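Sulfite dehydrogenase (Paracoccus pantotrophus, PDB 2XTS) oxidises protein-bound sulfane sulfur at a molybdenum-molybdopterin cofactor, with electrons probably passing to the haem of its cytochrome partner in the SoxCD complex. Local coordinates at residues A[284-290]-A[325-331]; A[337-343]-A[373-379]; A[166-171]-A[182-188]. All blocks are in the same frame, centred on the assembly; numbering follows the deposited sequence.

Interaction 1: residues A[284-290]-A[325-331]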
loop_
_atom_site.group_PDB
_atom_site.type_symbol
_atom_site.label_atom_id
_atom_site.label_comp_id
_atom_site.label_asym_id
_atom_site.label_seq_id
_atom_site.Cartn_x
_atom_site.Cartn_y
_atom_site.Cartn_z
ATOM N N LEU A 284 -9.942 13.495 -22.198
ATOM C CA LEU A 284 -9.899 12.079 -21.848
ATOM C C LEU A 284 -8.515 11.765 -21.345
ATOM O O LEU A 284 -7.523 12.080 -22.013
ATOM C CB LEU A 284 -10.198 11.229 -23.090
ATOM C CG LEU A 284 -10.227 9.715 -22.937
ATOM C CD1 LEU A 284 -11.382 9.259 -22.076
ATOM C CD2 LEU A 284 -10.285 9.067 -24.296
ATOM N N VAL A 285 -8.447 11.118 -20.176
ATOM C CA VAL A 285 -7.182 10.622 -19.644
ATOM C C VAL A 285 -6.929 9.199 -20.139
ATOM O O VAL A 285 -7.758 8.306 -19.973
ATOM C CB VAL A 285 -7.199 10.623 -18.103
ATOM C CG1 VAL A 285 -5.932 9.920 -17.561
ATOM C CG2 VAL A 285 -7.351 12.078 -17.568
ATOM N N ILE A 286 -5.796 9.003 -20.797
ATOM C CA ILE A 286 -5.272 7.668 -21.064
ATOM C C ILE A 286 -4.267 7.360 -19.967
ATOM O O ILE A 286 -3.310 8.099 -19.777
ATOM C CB ILE A 286 -4.619 7.548 -22.471
ATOM C CG1 ILE A 286 -5.692 7.871 -23.537
ATOM C CG2 ILE A 286 -3.956 6.186 -22.622
ATOM C CD1 ILE A 286 -5.191 7.843 -24.944
ATOM N N SER A 287 -4.518 6.287 -19.221
ATOM C CA SER A 287 -3.665 5.890 -18.094
ATOM C C SER A 287 -3.195 4.463 -18.316
ATOM O O SER A 287 -3.948 3.654 -18.845
ATOM C CB SER A 287 -4.471 5.942 -16.799
ATOM O OG SER A 287 -3.683 5.628 -15.681
ATOM N N GLY A 288 -1.972 4.154 -17.892
ATOM C CA GLY A 288 -1.567 2.773 -17.918
ATOM C C GLY A 288 -0.316 2.476 -17.150
ATOM O O GLY A 288 0.268 3.338 -16.487
ATOM N N LEU A 289 0.077 1.206 -17.257
ATOM C CA LEU A 289 1.224 0.671 -16.551
ATOM C C LEU A 289 2.283 0.146 -17.530
ATOM O O LEU A 289 1.957 -0.424 -18.561
ATOM C CB LEU A 289 0.813 -0.496 -15.655
ATOM C CG LEU A 289 -0.003 -0.107 -14.431
ATOM C CD1 LEU A 289 -0.709 -1.328 -13.853
ATOM C CD2 LEU A 289 0.900 0.596 -13.433
ATOM N N ALA A 290 3.546 0.366 -17.192
ATOM C CA ALA A 290 4.676 -0.186 -17.948
ATOM C C ALA A 290 5.677 -0.743 -16.940
ATOM O O ALA A 290 5.762 -0.240 -15.812
ATOM C CB ALA A 290 5.325 0.877 -18.797
ATOM N N THR A 325 5.399 1.125 -13.375
ATOM C CA THR A 325 5.576 2.525 -13.711
ATOM C C THR A 325 4.287 3.024 -14.349
ATOM O O THR A 325 3.769 2.402 -15.274
ATOM C CB THR A 325 6.774 2.650 -14.676
ATOM O OG1 THR A 325 7.905 1.994 -14.089
ATOM C CG2 THR A 325 7.117 4.103 -14.999
ATOM N N ARG A 326 3.780 4.148 -13.857
ATOM C CA ARG A 326 2.533 4.724 -14.338
ATOM C C ARG A 326 2.807 5.717 -15.433
ATOM O O ARG A 326 3.701 6.527 -15.299
ATOM C CB ARG A 326 1.841 5.421 -13.179
ATOM C CG ARG A 326 0.527 6.130 -13.526
ATOM C CD ARG A 326 -0.591 5.241 -14.079
ATOM N NE ARG A 326 -0.885 4.128 -13.174
ATOM C CZ ARG A 326 -1.811 3.201 -13.382
ATOM N NH1 ARG A 326 -2.557 3.211 -14.478
ATOM N NH2 ARG A 326 -1.955 2.213 -12.515
ATOM N N PHE A 327 2.042 5.645 -16.520
ATOM C CA PHE A 327 2.108 6.652 -17.585
ATOM C C PHE A 327 0.751 7.236 -17.882
ATOM O O PHE A 327 -0.287 6.606 -17.652
ATOM C CB PHE A 327 2.734 6.102 -18.892
ATOM C CG PHE A 327 1.909 5.049 -19.597
ATOM C CD1 PHE A 327 0.958 5.403 -20.549
ATOM C CD2 PHE A 327 2.094 3.702 -19.325
ATOM C CE1 PHE A 327 0.205 4.428 -21.191
ATOM C CE2 PHE A 327 1.342 2.718 -19.978
ATOM C CZ PHE A 327 0.405 3.077 -20.901
ATOM N N HIS A 328 0.768 8.464 -18.402
ATOM C CA HIS A 328 -0.443 9.173 -18.782
ATOM C C HIS A 328 -0.259 9.905 -20.092
ATOM O O HIS A 328 0.822 10.409 -20.388
ATOM C CB HIS A 328 -0.848 10.228 -17.764
ATOM C CG HIS A 328 -1.244 9.675 -16.437
ATOM N ND1 HIS A 328 -2.451 9.058 -16.183
ATOM C CD2 HIS A 328 -0.576 9.687 -15.262
ATOM C CE1 HIS A 328 -2.485 8.677 -14.913
ATOM N NE2 HIS A 328 -1.359 9.047 -14.337
ATOM N N LEU A 329 -1.343 9.974 -20.852
ATOM C CA LEU A 329 -1.431 10.852 -22.016
ATOM C C LEU A 329 -2.824 11.438 -22.010
ATOM O O LEU A 329 -3.815 10.711 -21.971
ATOM C CB LEU A 329 -1.173 10.113 -23.341
ATOM C CG LEU A 329 -1.172 10.970 -24.621
ATOM C CD1 LEU A 329 0.120 11.775 -24.719
ATOM C CD2 LEU A 329 -1.386 10.176 -25.894
ATOM N N ASP A 330 -2.897 12.771 -22.006
ATOM C CA ASP A 330 -4.163 13.459 -22.040
ATOM C C ASP A 330 -4.492 13.821 -23.466
ATOM O O ASP A 330 -3.670 14.420 -24.152
ATOM C CB ASP A 330 -4.080 14.675 -21.138
ATOM C CG ASP A 330 -3.791 14.282 -19.694
ATOM O OD1 ASP A 330 -4.649 13.573 -19.126
ATOM O OD2 ASP A 330 -2.741 14.691 -19.128
ATOM N N ILE A 331 -5.691 13.448 -23.908
ATOM C CA ILE A 331 -6.148 13.805 -25.265
ATOM C C ILE A 331 -7.500 14.509 -25.245
ATOM O O ILE A 331 -8.181 14.564 -24.222
ATOM C CB ILE A 331 -6.192 12.565 -26.212
ATOM C CG1 ILE A 331 -7.349 11.615 -25.852
ATOM C CG2 ILE A 331 -4.845 11.846 -26.208
ATOM C CD1 ILE A 331 -7.691 10.602 -26.963
#

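Interaction 2: residues A[337-343]-A[373-379]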
loop_
_atom_site.group_PDB
_atom_site.type_symbol
_atom_site.label_atom_id
_atom_site.label_comp_id
_atom_site.label_asym_id
_atom_site.label_seq_id
_atom_site.Cartn_x
_atom_site.Cartn_y
_atom_site.Cartn_z
ATOM N N GLU A 337 -13.716 6.516 -33.616
ATOM C CA GLU A 337 -13.155 5.250 -33.215
ATOM C C GLU A 337 -11.646 5.373 -33.079
ATOM O O GLU A 337 -11.014 6.107 -33.810
ATOM C CB GLU A 337 -13.505 4.182 -34.240
ATOM C CG GLU A 337 -14.967 3.793 -34.288
ATOM C CD GLU A 337 -15.238 2.603 -35.204
ATOM O OE1 GLU A 337 -14.294 1.869 -35.561
ATOM O OE2 GLU A 337 -16.408 2.419 -35.591
ATOM N N MET A 338 -11.060 4.633 -32.136
ATOM C CA MET A 338 -9.621 4.621 -31.960
ATOM C C MET A 338 -9.143 3.193 -31.799
ATOM O O MET A 338 -9.920 2.314 -31.406
ATOM C CB MET A 338 -9.178 5.446 -30.740
ATOM C CG MET A 338 -9.592 6.907 -30.781
ATOM S SD MET A 338 -8.993 7.841 -29.371
ATOM C CE MET A 338 -10.030 7.206 -28.047
ATOM N N LEU A 339 -7.876 2.976 -32.134
ATOM C CA LEU A 339 -7.188 1.732 -31.831
ATOM C C LEU A 339 -6.025 2.090 -30.927
ATOM O O LEU A 339 -4.947 2.487 -31.375
ATOM C CB LEU A 339 -6.726 1.033 -33.105
ATOM C CG LEU A 339 -7.846 0.419 -33.948
ATOM C CD1 LEU A 339 -7.298 0.094 -35.337
ATOM C CD2 LEU A 339 -8.487 -0.804 -33.286
ATOM N N LEU A 340 -6.252 1.942 -29.627
ATOM C CA LEU A 340 -5.263 2.376 -28.643
ATOM C C LEU A 340 -4.208 1.309 -28.441
ATOM O O LEU A 340 -4.536 0.132 -28.289
ATOM C CB LEU A 340 -5.913 2.647 -27.281
ATOM C CG LEU A 340 -7.028 3.676 -27.194
ATOM C CD1 LEU A 340 -7.548 3.738 -25.783
ATOM C CD2 LEU A 340 -6.540 5.037 -27.668
ATOM N N GLN A 341 -2.949 1.733 -28.379
ATOM C CA GLN A 341 -1.839 0.857 -28.044
ATOM C C GLN A 341 -0.826 1.612 -27.202
ATOM O O GLN A 341 -0.691 2.837 -27.338
ATOM C CB GLN A 341 -1.124 0.381 -29.302
ATOM C CG GLN A 341 -1.949 -0.450 -30.253
ATOM C CD GLN A 341 -1.156 -0.947 -31.431
ATOM O OE1 GLN A 341 -0.150 -0.367 -31.811
ATOM N NE2 GLN A 341 -1.610 -2.066 -32.001
ATOM N N SER A 342 -0.101 0.878 -26.363
ATOM C CA SER A 342 1.033 1.416 -25.667
ATOM C C SER A 342 2.250 0.534 -25.930
ATOM O O SER A 342 2.133 -0.695 -26.088
ATOM C CB SER A 342 0.750 1.565 -24.180
ATOM O OG SER A 342 0.425 0.337 -23.554
ATOM N N ARG A 343 3.413 1.168 -25.961
ATOM C CA ARG A 343 4.679 0.489 -26.272
ATOM C C ARG A 343 5.762 0.982 -25.317
ATOM O O ARG A 343 6.157 2.155 -25.382
ATOM C CB ARG A 343 5.071 0.769 -27.721
ATOM C CG ARG A 343 6.345 0.143 -28.207
ATOM C CD ARG A 343 6.561 0.529 -29.676
ATOM N NE ARG A 343 6.866 1.952 -29.844
ATOM C CZ ARG A 343 6.965 2.578 -31.016
ATOM N NH1 ARG A 343 6.727 1.928 -32.149
ATOM N NH2 ARG A 343 7.265 3.872 -31.057
ATOM N N ILE A 373 2.292 -6.029 -27.524
ATOM C CA ILE A 373 1.489 -4.819 -27.457
ATOM C C ILE A 373 0.019 -5.172 -27.497
ATOM O O ILE A 373 -0.434 -5.909 -28.362
ATOM C CB ILE A 373 1.859 -3.852 -28.621
ATOM C CG1 ILE A 373 3.266 -3.280 -28.422
ATOM C CG2 ILE A 373 0.858 -2.731 -28.815
ATOM C CD1 ILE A 373 3.821 -2.575 -29.670
ATOM N N GLN A 374 -0.724 -4.619 -26.546
ATOM C CA GLN A 374 -2.167 -4.764 -26.452
ATOM C C GLN A 374 -2.867 -3.649 -27.232
ATOM O O GLN A 374 -2.450 -2.491 -27.174
ATOM C CB GLN A 374 -2.578 -4.665 -24.968
ATOM C CG GLN A 374 -4.082 -4.720 -24.734
ATOM C CD GLN A 374 -4.717 -6.047 -25.112
ATOM O OE1 GLN A 374 -5.625 -6.131 -25.965
ATOM N NE2 GLN A 374 -4.238 -7.093 -24.510
ATOM N N THR A 375 -3.927 -3.993 -27.951
ATOM C CA THR A 375 -4.739 -3.033 -28.682
ATOM C C THR A 375 -6.131 -2.982 -28.077
ATOM O O THR A 375 -6.747 -4.025 -27.816
ATOM C CB THR A 375 -4.888 -3.456 -30.137
ATOM O OG1 THR A 375 -3.592 -3.675 -30.711
ATOM C CG2 THR A 375 -5.631 -2.409 -30.974
ATOM N N TRP A 376 -6.636 -1.769 -27.863
ATOM C CA TRP A 376 -8.043 -1.570 -27.520
ATOM C C TRP A 376 -8.767 -0.867 -28.667
ATOM O O TRP A 376 -8.328 0.197 -29.139
ATOM C CB TRP A 376 -8.250 -0.674 -26.290
ATOM C CG TRP A 376 -7.602 -1.110 -25.024
ATOM C CD1 TRP A 376 -6.883 -0.297 -24.200
ATOM C CD2 TRP A 376 -7.600 -2.417 -24.395
ATOM N NE1 TRP A 376 -6.442 -0.996 -23.113
ATOM C CE2 TRP A 376 -6.868 -2.293 -23.203
ATOM C CE3 TRP A 376 -8.177 -3.652 -24.700
ATOM C CZ2 TRP A 376 -6.654 -3.364 -22.354
ATOM C CZ3 TRP A 376 -7.978 -4.710 -23.848
ATOM C CH2 TRP A 376 -7.226 -4.565 -22.698
ATOM N N TRP A 377 -9.878 -1.449 -29.087
ATOM C CA TRP A 377 -10.769 -0.776 -30.030
ATOM C C TRP A 377 -11.786 0.049 -29.255
ATOM O O TRP A 377 -12.636 -0.498 -28.582
ATOM C CB TRP A 377 -11.453 -1.807 -30.921
ATOM C CG TRP A 377 -12.397 -1.254 -31.940
ATOM C CD1 TRP A 377 -12.321 -0.070 -32.587
ATOM C CD2 TRP A 377 -13.538 -1.928 -32.469
ATOM N NE1 TRP A 377 -13.353 0.051 -33.499
ATOM C CE2 TRP A 377 -14.102 -1.090 -33.457
ATOM C CE3 TRP A 377 -14.116 -3.180 -32.234
ATOM C CZ2 TRP A 377 -15.245 -1.444 -34.173
ATOM C CZ3 TRP A 377 -15.267 -3.532 -32.951
ATOM C CH2 TRP A 377 -15.811 -2.665 -33.905
ATOM N N VAL A 378 -11.661 1.373 -29.357
ATOM C CA VAL A 378 -12.624 2.295 -28.768
ATOM C C VAL A 378 -13.643 2.625 -29.844
ATOM O O VAL A 378 -13.300 3.160 -30.889
ATOM C CB VAL A 378 -11.959 3.590 -28.259
ATOM C CG1 VAL A 378 -12.994 4.553 -27.663
ATOM C CG2 VAL A 378 -10.881 3.279 -27.225
ATOM N N LYS A 379 -14.889 2.302 -29.569
ATOM C CA LYS A 379 -15.984 2.489 -30.517
ATOM C C LYS A 379 -16.632 3.857 -30.315
ATOM O O LYS A 379 -16.408 4.524 -29.313
ATOM C CB LYS A 379 -17.008 1.352 -30.397
ATOM C CG LYS A 379 -16.373 -0.008 -30.699
ATOM C CD LYS A 379 -17.327 -1.183 -30.639
ATOM C CE LYS A 379 -17.604 -1.613 -29.228
ATOM N NZ LYS A 379 -18.401 -2.864 -29.211
HETATM O O HOH W 1 -4.278 -1.085 -25.672
HETATM O O HOH W 2 0.797 -2.823 -24.807
HETATM O O HOH W 3 -2.132 -1.096 -24.108
#

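Interaction 3: residues A[166-171]-A[182-188]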
loop_
_atom_site.group_PDB
_atom_site.type_symbol
_atom_site.label_atom_id
_atom_site.label_comp_id
_atom_site.label_asym_id
_atom_site.label_seq_id
_atom_site.Cartn_x
_atom_site.Cartn_y
_atom_site.Cartn_z
ATOM N N GLY A 166 29.135 -24.786 -4.916
ATOM C CA GLY A 166 27.708 -24.466 -4.850
ATOM C C GLY A 166 27.301 -23.397 -5.840
ATOM O O GLY A 166 27.298 -22.204 -5.509
ATOM N N LYS A 167 26.903 -23.838 -7.034
ATOM C CA LYS A 167 26.614 -22.956 -8.160
ATOM C C LYS A 167 25.119 -22.611 -8.324
ATOM O O LYS A 167 24.786 -21.642 -9.032
ATOM C CB LYS A 167 27.111 -23.637 -9.449
ATOM C CG LYS A 167 28.635 -23.945 -9.529
ATOM C CD LYS A 167 29.477 -22.718 -9.295
ATOM C CE LYS A 167 30.970 -22.963 -9.596
ATOM N NZ LYS A 167 31.240 -23.219 -11.038
ATOM N N TRP A 168 24.251 -23.402 -7.690
ATOM C CA TRP A 168 22.801 -23.253 -7.808
ATOM C C TRP A 168 22.177 -23.293 -6.438
ATOM O O TRP A 168 22.626 -24.028 -5.562
ATOM C CB TRP A 168 22.209 -24.376 -8.675
ATOM C CG TRP A 168 22.553 -24.335 -10.108
ATOM C CD1 TRP A 168 23.677 -24.821 -10.689
ATOM C CD2 TRP A 168 21.761 -23.769 -11.154
ATOM N NE1 TRP A 168 23.625 -24.601 -12.044
ATOM C CE2 TRP A 168 22.451 -23.970 -12.353
ATOM C CE3 TRP A 168 20.513 -23.142 -11.194
ATOM C CZ2 TRP A 168 21.947 -23.559 -13.590
ATOM C CZ3 TRP A 168 19.994 -22.733 -12.438
ATOM C CH2 TRP A 168 20.722 -22.934 -13.609
ATOM N N LEU A 169 21.106 -22.519 -6.286
ATOM C CA LEU A 169 20.271 -22.550 -5.099
ATOM C C LEU A 169 18.900 -23.028 -5.510
ATOM O O LEU A 169 18.319 -22.548 -6.498
ATOM C CB LEU A 169 20.185 -21.165 -4.454
ATOM C CG LEU A 169 19.287 -20.995 -3.220
ATOM C CD1 LEU A 169 19.801 -19.866 -2.354
ATOM C CD2 LEU A 169 17.841 -20.713 -3.630
ATOM N N TYR A 170 18.392 -23.994 -4.758
ATOM C CA TYR A 170 17.047 -24.508 -4.939
ATOM C C TYR A 170 16.198 -24.034 -3.777
ATOM O O TYR A 170 16.547 -24.282 -2.622
ATOM C CB TYR A 170 17.103 -26.018 -4.959
ATOM C CG TYR A 170 15.769 -26.718 -5.086
ATOM C CD1 TYR A 170 15.090 -26.787 -6.312
ATOM C CD2 TYR A 170 15.221 -27.391 -3.998
ATOM C CE1 TYR A 170 13.884 -27.485 -6.414
ATOM C CE2 TYR A 170 14.023 -28.055 -4.081
ATOM C CZ TYR A 170 13.371 -28.129 -5.291
ATOM O OH TYR A 170 12.170 -28.804 -5.387
ATOM N N ALA A 171 15.081 -23.368 -4.074
ATOM C CA ALA A 171 14.196 -22.864 -3.018
ATOM C C ALA A 171 12.890 -23.610 -3.084
ATOM O O ALA A 171 12.322 -23.761 -4.165
ATOM C CB ALA A 171 13.923 -21.366 -3.154
ATOM N N SER A 182 15.088 -23.651 -9.207
ATOM C CA SER A 182 16.535 -23.495 -9.207
ATOM C C SER A 182 16.969 -22.111 -9.673
ATOM O O SER A 182 16.466 -21.582 -10.670
ATOM C CB SER A 182 17.140 -24.513 -10.143
ATOM O OG SER A 182 16.770 -25.827 -9.789
ATOM N N PHE A 183 17.940 -21.526 -8.963
ATOM C CA PHE A 183 18.463 -20.193 -9.268
ATOM C C PHE A 183 19.978 -20.267 -9.443
ATOM O O PHE A 183 20.655 -20.883 -8.626
ATOM C CB PHE A 183 18.252 -19.265 -8.066
ATOM C CG PHE A 183 16.839 -18.968 -7.710
ATOM C CD1 PHE A 183 16.058 -19.900 -7.086
ATOM C CD2 PHE A 183 16.310 -17.713 -7.934
ATOM C CE1 PHE A 183 14.748 -19.586 -6.735
ATOM C CE2 PHE A 183 15.019 -17.392 -7.550
ATOM C CZ PHE A 183 14.231 -18.339 -6.978
ATOM N N PRO A 184 20.531 -19.570 -10.440
ATOM C CA PRO A 184 21.984 -19.441 -10.463
ATOM C C PRO A 184 22.471 -18.572 -9.312
ATOM O O PRO A 184 21.839 -17.578 -8.970
ATOM C CB PRO A 184 22.251 -18.757 -11.802
ATOM C CG PRO A 184 21.042 -17.998 -12.078
ATOM C CD PRO A 184 19.900 -18.733 -11.479
ATOM N N MET A 185 23.625 -18.912 -8.752
ATOM C CA MET A 185 24.126 -18.199 -7.579
ATOM C C MET A 185 24.359 -16.712 -7.865
ATOM O O MET A 185 24.170 -15.890 -6.992
ATOM C CB MET A 185 25.422 -18.853 -7.063
ATOM C CG MET A 185 25.822 -18.511 -5.626
ATOM S SD MET A 185 24.547 -18.824 -4.362
ATOM C CE MET A 185 24.080 -20.500 -4.697
ATOM N N GLU A 186 24.686 -16.342 -9.092
ATOM C CA GLU A 186 24.881 -14.928 -9.405
ATOM C C GLU A 186 23.635 -14.076 -9.139
ATOM O O GLU A 186 23.718 -12.971 -8.635
ATOM C CB GLU A 186 25.322 -14.737 -10.857
ATOM C CG GLU A 186 25.697 -13.302 -11.190
ATOM C CD GLU A 186 26.126 -13.092 -12.636
ATOM O OE1 GLU A 186 26.082 -14.040 -13.455
ATOM O OE2 GLU A 186 26.517 -11.957 -12.953
ATOM N N LYS A 187 22.471 -14.611 -9.456
ATOM C CA LYS A 187 21.239 -13.881 -9.185
ATOM C C LYS A 187 20.947 -13.826 -7.694
ATOM O O LYS A 187 20.582 -12.782 -7.155
ATOM C CB LYS A 187 20.062 -14.507 -9.938
ATOM C CG LYS A 187 18.690 -13.861 -9.632
ATOM C CD LYS A 187 18.624 -12.406 -10.057
ATOM C CE LYS A 187 17.221 -11.823 -9.935
ATOM N NZ LYS A 187 17.169 -10.358 -10.179
ATOM N N VAL A 188 21.079 -14.965 -7.039
ATOM C CA VAL A 188 20.885 -15.055 -5.594
ATOM C C VAL A 188 21.674 -13.986 -4.856
ATOM O O VAL A 188 21.160 -13.333 -3.953
ATOM C CB VAL A 188 21.325 -16.468 -5.078
ATOM C CG1 VAL A 188 21.359 -16.538 -3.557
ATOM C CG2 VAL A 188 20.438 -17.583 -5.668
#

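Interaction 1: residues A[284-290]-A[325-331]
Arg326 folds back across Ser287, Gly288 and Leu289 in an antiparallel strand pair of the E-set-type dimerisation domain. The strands run side by side from Leu284 opposite Ile331 to Ala290 opposite Thr325, joined by paired backbone bonds at every second residue. From CB the arginine chain leaves with CG beside its own carbonyl carbon (chi1 178°), and bends at chi2 and chi3 then turn it towards the neighbouring strand. Arg326 CG lies 4.1 Å from Gly288 O; the next carbon, Arg326 CD, comes to 3.2 Å from the same Gly288 O. Arg326 NE is taken by Gly63 O. At the end of the chain Arg326 NH1 gives a bent hydrogen bond to Ser287 OG at 2.9 Å, with the hydroxyl 31° out of the guanidinium plane, and also bonds Thr269. Arg326 NH2, itself hydrogen-bonded outside the pair, lies 3.4 Å from Leu289 CD2, which covers one guanidinium face. Ser287 OG has Glu62 as a further partner, so Arg326 and Glu62 both hold this hydroxyl.

Towards the other end of this face, Val285 CG2 packs 3.5 Å from Asp330 OD1, while the other oxygen of Asp330 forms a salt bridge with Arg314. Phe109, Pro110 and Arg111 of the second subunit pack on Val285, Ser287, His328 and Asp330, placing this side of the sheet at the subunit interface.

The reverse face is largely apolar. Leu284 CB and Ile331 CG1 lie 4.0 Å apart in two side chains that run alongside each other. Phe327, with CG wedged between its backbone N and carbonyl carbon (chi1 67°), swings its ring across the opposite backbone, where Gly288 CA makes a CH-pi contact 3.8 Å from the Phe327 ring centroid.

Interaction 2: residues A[337-343]-A[373-379]
Val378 reaches across to Leu340 and Met338 with its two methyl groups. Its chi1 of 179° sets CG1 beside the carbonyl carbon and CG2 beside the backbone N. Val378 CG2 meets Leu340 CD1 at 3.7 Å, the two side chains crossing at a slant. Met338 CE lies against both methyls, nearest Val378 CG1 at 4.0 Å, here with the side chains alongside and pointing the same way. Leu340 also rests its CB near that of Trp376, its partner in a hydrogen-bonded pair, and Trp333 from strand 325-333 packs against both Met338 and Val378 on this face.

Ile373, with the largest buried area of the contact, works where the strands diverge. Its CG2 branch lies 3.7 Å from Gln341 CB, crossing that side chain at about a right angle, while Ile373 CD1 sits 4.0 Å from Arg343 CG; the arginine's charged end goes on to a salt bridge with Asp301. Waters supplement the pairing here: one donates to Gln374 O and to Leu340 O, which also accepts from Trp376 N, and a second joins Ser342 O to Gln374 N.

On the face of Leu339, Gln341, Thr375 and Trp377, Gln341 NE2 bonds Thr375 OG1 at 2.9 Å, the hydroxyl lying near the amide plane. At the loop end, Trp377 NE1 bonds Glu337 OE1, also at 2.9 Å; the carboxylate oxygen is almost in the indole plane, yet the N-H arrives 61° above the carboxylate plane. Lys379 CG covers the centre of one indole face. Val172 and Ile174 of the cytochrome chain pack on Leu339 and Trp377. Strand 384-389 follows beyond 375-378, so these two antiparallel strands lie near one edge of the beta sheet that builds the E-set-type dimerisation domain.

Interaction 3: residues A[166-171]-A[182-188]
A chi1 of -69° at Trp168 tips its indole across the facing strand, so that Pro184 CA lies over one ring face and Trp168 CZ3 is 4.1 Å from Pro184 CD. Met185 is curled instead: bends at chi2 (54°) and chi3 (51°) bring Met185 CE to within 4.0 Å of Leu169 CB. Val188 CG2 approaches the same Leu169 CB at 3.8 Å, its side chain roughly perpendicular to the leucine, and Leu153 and Leu157 of helix 153-160 pack on both Leu169 and Val188.

Leu169 and Phe183 form a hydrogen-bonded pair of this beta hairpin, with Phe183 N 2.7 Å from Leu169 O. That carbonyl oxygen also lies in the plane of the phenyl ring, at its edge, while Leu169 CD2 and Phe183 CD1 touch at 4.0 Å. On the other side, towards strand 227-233, Lys167 and Trp168 both face Tyr233 in a classic beta bulge.

Pro184, the N-cap residue, falls at a non-hydrogen-bonded position, where its missing N-H costs the pairing nothing. Met185 N then bonds Lys167 O from above the carbonyl plane at 3.0 Å, which implies that the hairpin satisfies an amide at the start of the helix and thereby ties strand and helix together.

How the interactions relate
Interactions 1 and 2 belong to one sheet of the dimerisation domain, linked by the direct succession of strands 325-333 and 338-346, and they touch: Phe327 CZ lies 3.6 Å from Ser342 CB, and Ile286 CD1 lies 4.1 Å from Leu340 CD2. Their apolar faces thus share a core, while their other faces meet different partners, the second subunit for interaction 1 and the cytochrome chain for interaction 2. Interaction 3 stands apart in the molybdopterin-binding domain, its centre about 38 Å and 41 Å from theirs. All three are largely buried, but interaction 3 is a beta hairpin running into a helix, with no side-chain hydrogen bond between its segments, whereas the other two carry such bonds.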